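PDB 3FID: putative outer membrane protein (LpxR) from Salmonella typhimurium, which probably deacylates lipid A, acting as a metal-binding, lipopolysaccharide-modifying enzyme embedded in the outer membrane. Local coordinates for residues A[70-78]-A[238-246]. Residues are numbered along the deposited sequence; the frame is centred on the assembly and turned at random.
Sequences PEAVKGDRA and TLQTKMETV
The loop between strands 49-60 and 80-94 meets the loop between helix 232-235 and strand 251-263 at the probably extracellular end of the LpxR beta-barrel, and Thr245 makes two of the three hydrogen bonds between them. Gly75 N donates to Thr245 O at 2.7 Å, a nearly straight bond lying in the carbonyl plane. Gly75 sits inside a type II turn from Val73 to Asp76, with phi at 97°, where a side chain would press on the preceding carbonyl. One residue on, Thr245 OG1 donates to Asp76 O at 2.7 Å, approaching tilted from that carbonyl plane. With chi1 at 60° the hydroxyl stands between its own N and carbonyl carbon, leaving CG2 to lie against Ala72 CB. A water links OG1 onward to Ala78 N.

Lys74 bends at chi2 (75°) and runs back across Met243, CD 3.6 Å from SD, until NZ reaches Glu244 O at 2.8 Å almost head-on to the carbonyl. The methyl CE of Met243 lies against the backbone of residues 72-74, 3.6 Å from Ala72 O, while Thr238 CG2 touches both Ala72 CB and Ala78 CB. Thr238 OG1 donates a hydrogen bond to Thr241 OG1 and accepts one from Met243 N, holding the 238-243 bend closed. Beyond it, Asp135 binds both Thr241 OG1 and Ala72 N, tying a third loop to the pair. Long strand-connecting loops packed together are common in outer-membrane beta-barrels.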
ATOM      1  N   PRO A  70     -16.831   6.913 -21.477  1.00 22.34           N
ATOM      2  CA  PRO A  70     -17.986   7.287 -20.660  1.00 22.21           C
ATOM      3  C   PRO A  70     -18.329   6.259 -19.596  1.00 21.74           C
ATOM      4  O   PRO A  70     -18.896   6.626 -18.566  1.00 22.03           O
ATOM      5  CB  PRO A  70     -19.154   7.371 -21.672  1.00 23.19           C
ATOM      6  CG  PRO A  70     -18.571   7.280 -23.002  1.00 23.35           C
ATOM      7  CD  PRO A  70     -17.199   6.670 -22.890  1.00 23.15           C
ATOM      8  N   GLU A  71     -18.027   4.984 -19.859  1.00 20.52           N
ATOM      9  CA  GLU A  71     -18.328   3.900 -18.904  1.00 20.19           C
ATOM     10  C   GLU A  71     -17.134   2.964 -18.744  1.00 18.61           C
ATOM     11  O   GLU A  71     -16.127   3.099 -19.451  1.00 17.48           O
ATOM     12  CB  GLU A  71     -19.554   3.103 -19.361  1.00 21.33           C
ATOM     13  CG  GLU A  71     -20.797   3.952 -19.469  1.00 26.09           C
ATOM     14  CD  GLU A  71     -21.923   3.250 -20.169  1.00 32.68           C
ATOM     15  OE1 GLU A  71     -23.039   3.226 -19.591  1.00 36.37           O
ATOM     16  OE2 GLU A  71     -21.685   2.720 -21.286  1.00 36.27           O
ATOM     17  N   ALA A  72     -17.253   2.024 -17.812  1.00 17.72           N
ATOM     18  CA  ALA A  72     -16.229   0.999 -17.637  1.00 17.56           C
ATOM     19  C   ALA A  72     -16.049   0.247 -18.951  1.00 17.85           C
ATOM     20  O   ALA A  72     -16.973   0.196 -19.770  1.00 18.10           O
ATOM     21  CB  ALA A  72     -16.599   0.048 -16.514  1.00 16.23           C
ATOM     22  N   VAL A  73     -14.857  -0.306 -19.145  1.00 17.87           N
ATOM     23  CA  VAL A  73     -14.495  -1.044 -20.361  1.00 17.93           C
ATOM     24  C   VAL A  73     -14.279  -2.512 -19.955  1.00 17.89           C
ATOM     25  O   VAL A  73     -13.471  -2.818 -19.065  1.00 17.04           O
ATOM     26  CB  VAL A  73     -13.192  -0.459 -21.007  1.00 17.70           C
ATOM     27  CG1 VAL A  73     -12.670  -1.343 -22.120  1.00 18.26           C
ATOM     28  CG2 VAL A  73     -13.439   0.941 -21.557  1.00 18.65           C
ATOM     29  N   LYS A  74     -14.993  -3.428 -20.597  1.00 17.86           N
ATOM     30  CA  LYS A  74     -14.751  -4.851 -20.354  1.00 17.35           C
ATOM     31  C   LYS A  74     -13.289  -5.136 -20.658  1.00 17.22           C
ATOM     32  O   LYS A  74     -12.775  -4.679 -21.673  1.00 16.63           O
ATOM     33  CB  LYS A  74     -15.631  -5.719 -21.250  1.00 18.75           C
ATOM     34  CG  LYS A  74     -15.671  -7.188 -20.834  1.00 19.50           C
ATOM     35  CD  LYS A  74     -16.544  -7.364 -19.593  1.00 24.53           C
ATOM     36  CE  LYS A  74     -16.666  -8.859 -19.159  1.00 23.39           C
ATOM     37  NZ  LYS A  74     -17.861  -9.136 -18.250  1.00 25.16           N
ATOM     38  N   GLY A  75     -12.606  -5.871 -19.782  1.00 16.09           N
ATOM     39  CA  GLY A  75     -11.158  -6.076 -19.981  1.00 15.81           C
ATOM     40  C   GLY A  75     -10.231  -5.150 -19.204  1.00 15.10           C
ATOM     41  O   GLY A  75      -9.013  -5.361 -19.183  1.00 15.07           O
ATOM     42  N   ASP A  76     -10.782  -4.132 -18.544  1.00 14.46           N
ATOM     43  CA  ASP A  76      -9.953  -3.236 -17.705  1.00 13.80           C
ATOM     44  C   ASP A  76     -10.713  -3.002 -16.408  1.00 13.77           C
ATOM     45  O   ASP A  76     -11.943  -3.189 -16.341  1.00 13.28           O
ATOM     46  CB  ASP A  76      -9.663  -1.895 -18.424  1.00 12.96           C
ATOM     47  CG  ASP A  76      -8.452  -1.123 -17.844  1.00 13.79           C
ATOM     48  OD1 ASP A  76      -7.854  -1.516 -16.806  1.00 13.18           O
ATOM     49  OD2 ASP A  76      -8.109  -0.074 -18.441  1.00 13.43           O
ATOM     50  N   ARG A  77      -9.996  -2.633 -15.351  1.00 14.07           N
ATOM     51  CA  ARG A  77     -10.693  -2.359 -14.106  1.00 14.29           C
ATOM     52  C   ARG A  77     -11.585  -1.127 -14.255  1.00 13.78           C
ATOM     53  O   ARG A  77     -11.270  -0.181 -14.984  1.00 14.07           O
ATOM     54  CB  ARG A  77      -9.721  -2.247 -12.900  1.00 15.72           C
ATOM     55  CG  ARG A  77      -8.790  -1.091 -12.935  1.00 17.56           C
ATOM     56  CD  ARG A  77      -7.507  -1.396 -12.118  1.00 22.00           C
ATOM     57  NE  ARG A  77      -7.796  -1.781 -10.759  1.00 19.68           N
ATOM     58  CZ  ARG A  77      -7.032  -2.565 -10.001  1.00 18.83           C
ATOM     59  NH1 ARG A  77      -5.919  -3.135 -10.473  1.00 21.17           N
ATOM     60  NH2 ARG A  77      -7.432  -2.841  -8.775  1.00 18.05           N
ATOM     61  N   ALA A  78     -12.724  -1.165 -13.572  1.00 12.77           N
ATOM     62  CA  ALA A  78     -13.585  -0.005 -13.434  1.00 12.21           C
ATOM     63  C   ALA A  78     -12.944   0.985 -12.456  1.00 12.65           C
ATOM     64  O   ALA A  78     -12.123   0.575 -11.627  1.00 12.37           O
ATOM     65  CB  ALA A  78     -14.920  -0.457 -12.862  1.00 12.49           C
ATOM     66  N   THR A 238     -20.247  -3.041 -11.681  1.00 18.05           N
ATOM     67  CA  THR A 238     -20.305  -1.594 -11.962  1.00 18.21           C
ATOM     68  C   THR A 238     -21.728  -1.023 -11.820  1.00 19.19           C
ATOM     69  O   THR A 238     -22.699  -1.748 -12.013  1.00 18.50           O
ATOM     70  CB  THR A 238     -19.857  -1.288 -13.399  1.00 18.80           C
ATOM     71  OG1 THR A 238     -20.690  -2.028 -14.320  1.00 16.69           O
ATOM     72  CG2 THR A 238     -18.364  -1.654 -13.608  1.00 17.65           C
ATOM     73  N   LEU A 239     -21.830   0.278 -11.518  1.00 19.49           N
ATOM     74  CA  LEU A 239     -23.128   0.926 -11.202  1.00 20.13           C
ATOM     75  C   LEU A 239     -24.155   0.923 -12.342  1.00 20.46           C
ATOM     76  O   LEU A 239     -25.333   0.631 -12.118  1.00 20.11           O
ATOM     77  CB  LEU A 239     -22.910   2.382 -10.772  1.00 20.18           C
ATOM     78  CG  LEU A 239     -22.536   2.685  -9.332  1.00 19.93           C
ATOM     79  CD1 LEU A 239     -22.297   4.202  -9.206  1.00 20.78           C
ATOM     80  CD2 LEU A 239     -23.654   2.229  -8.382  1.00 19.86           C
ATOM     81  N   GLN A 240     -23.686   1.239 -13.548  1.00 20.45           N
ATOM     82  CA  GLN A 240     -24.536   1.454 -14.720  1.00 21.18           C
ATOM     83  C   GLN A 240     -24.486   0.336 -15.757  1.00 21.17           C
ATOM     84  O   GLN A 240     -25.535  -0.109 -16.237  1.00 20.91           O
ATOM     85  CB  GLN A 240     -24.175   2.755 -15.395  1.00 21.02           C
ATOM     86  CG  GLN A 240     -24.384   3.976 -14.538  1.00 23.38           C
ATOM     87  CD  GLN A 240     -23.976   5.194 -15.290  1.00 27.08           C
ATOM     88  OE1 GLN A 240     -23.177   5.120 -16.225  1.00 30.57           O
ATOM     89  NE2 GLN A 240     -24.523   6.329 -14.908  1.00 30.74           N
ATOM     90  N   THR A 241     -23.291  -0.118 -16.124  1.00 21.10           N
ATOM     91  CA  THR A 241     -23.200  -1.266 -17.048  1.00 20.87           C
ATOM     92  C   THR A 241     -23.457  -2.591 -16.351  1.00 21.70           C
ATOM     93  O   THR A 241     -23.629  -3.620 -17.015  1.00 21.96           O
ATOM     94  CB  THR A 241     -21.858  -1.323 -17.814  1.00 21.55           C
ATOM     95  OG1 THR A 241     -20.754  -1.194 -16.897  1.00 20.36           O
ATOM     96  CG2 THR A 241     -21.779  -0.207 -18.837  1.00 21.81           C
ATOM     97  N   LYS A 242     -23.451  -2.591 -15.020  1.00 21.61           N
ATOM     98  CA  LYS A 242     -23.751  -3.799 -14.225  1.00 22.11           C
ATOM     99  C   LYS A 242     -22.925  -5.036 -14.590  1.00 22.46           C
ATOM    100  O   LYS A 242     -23.449  -6.152 -14.656  1.00 21.09           O
ATOM    101  CB  LYS A 242     -25.252  -4.138 -14.280  1.00 23.06           C
ATOM    102  CG  LYS A 242     -26.123  -3.074 -13.654  1.00 24.96           C
ATOM    103  CD  LYS A 242     -27.594  -3.444 -13.728  1.00 29.43           C
ATOM    104  CE  LYS A 242     -28.428  -2.373 -13.054  1.00 32.55           C
ATOM    105  NZ  LYS A 242     -28.138  -1.036 -13.654  1.00 34.50           N
ATOM    106  N   MET A 243     -21.628  -4.847 -14.808  1.00 21.92           N
ATOM    107  CA  MET A 243     -20.781  -5.985 -15.157  1.00 22.84           C
ATOM    108  C   MET A 243     -19.604  -6.089 -14.212  1.00 21.28           C
ATOM    109  O   MET A 243     -19.257  -5.117 -13.541  1.00 19.18           O
ATOM    110  CB  MET A 243     -20.291  -5.889 -16.599  1.00 23.10           C
ATOM    111  CG  MET A 243     -19.515  -4.642 -16.944  1.00 24.04           C
ATOM    112  SD  MET A 243     -18.836  -4.743 -18.609  1.00 27.40           S
ATOM    113  CE  MET A 243     -18.283  -3.061 -18.866  1.00 23.85           C
ATOM    114  N   GLU A 244     -19.026  -7.286 -14.152  1.00 20.81           N
ATOM    115  CA  GLU A 244     -17.709  -7.486 -13.575  1.00 20.22           C
ATOM    116  C   GLU A 244     -16.808  -7.390 -14.767  1.00 18.98           C
ATOM    117  O   GLU A 244     -17.007  -8.113 -15.737  1.00 19.55           O
ATOM    118  CB  GLU A 244     -17.553  -8.884 -13.028  1.00 20.95           C
ATOM    119  CG  GLU A 244     -18.480  -9.299 -11.959  1.00 25.72           C
ATOM    120  CD  GLU A 244     -18.118 -10.701 -11.467  1.00 31.83           C
ATOM    121  OE1 GLU A 244     -19.041 -11.558 -11.453  1.00 35.44           O
ATOM    122  OE2 GLU A 244     -16.914 -10.944 -11.137  1.00 32.82           O
ATOM    123  N   THR A 245     -15.816  -6.517 -14.720  1.00 17.27           N
ATOM    124  CA  THR A 245     -15.098  -6.161 -15.945  1.00 16.38           C
ATOM    125  C   THR A 245     -13.900  -7.048 -16.298  1.00 16.02           C
ATOM    126  O   THR A 245     -13.435  -6.999 -17.419  1.00 16.58           O
ATOM    127  CB  THR A 245     -14.628  -4.692 -15.926  1.00 16.19           C
ATOM    128  OG1 THR A 245     -13.750  -4.496 -14.801  1.00 16.98           O
ATOM    129  CG2 THR A 245     -15.808  -3.735 -15.825  1.00 17.33           C
ATOM    130  N   VAL A 246     -13.396  -7.846 -15.353  1.00 15.47           N
ATOM    131  CA  VAL A 246     -12.123  -8.558 -15.548  1.00 15.16           C
ATOM    132  C   VAL A 246     -12.145  -9.954 -14.942  1.00 15.00           C
ATOM    133  O   VAL A 246     -13.006 -10.250 -14.119  1.00 14.44           O
ATOM    134  CB  VAL A 246     -10.944  -7.795 -14.888  1.00 14.14           C
ATOM    135  CG1 VAL A 246     -10.882  -6.360 -15.361  1.00 14.66           C
ATOM    136  CG2 VAL A 246     -11.054  -7.831 -13.350  1.00 14.38           C
TER
HETATM  137  O   HOH W   1     -13.081  -3.510 -11.905  1.00 11.27           O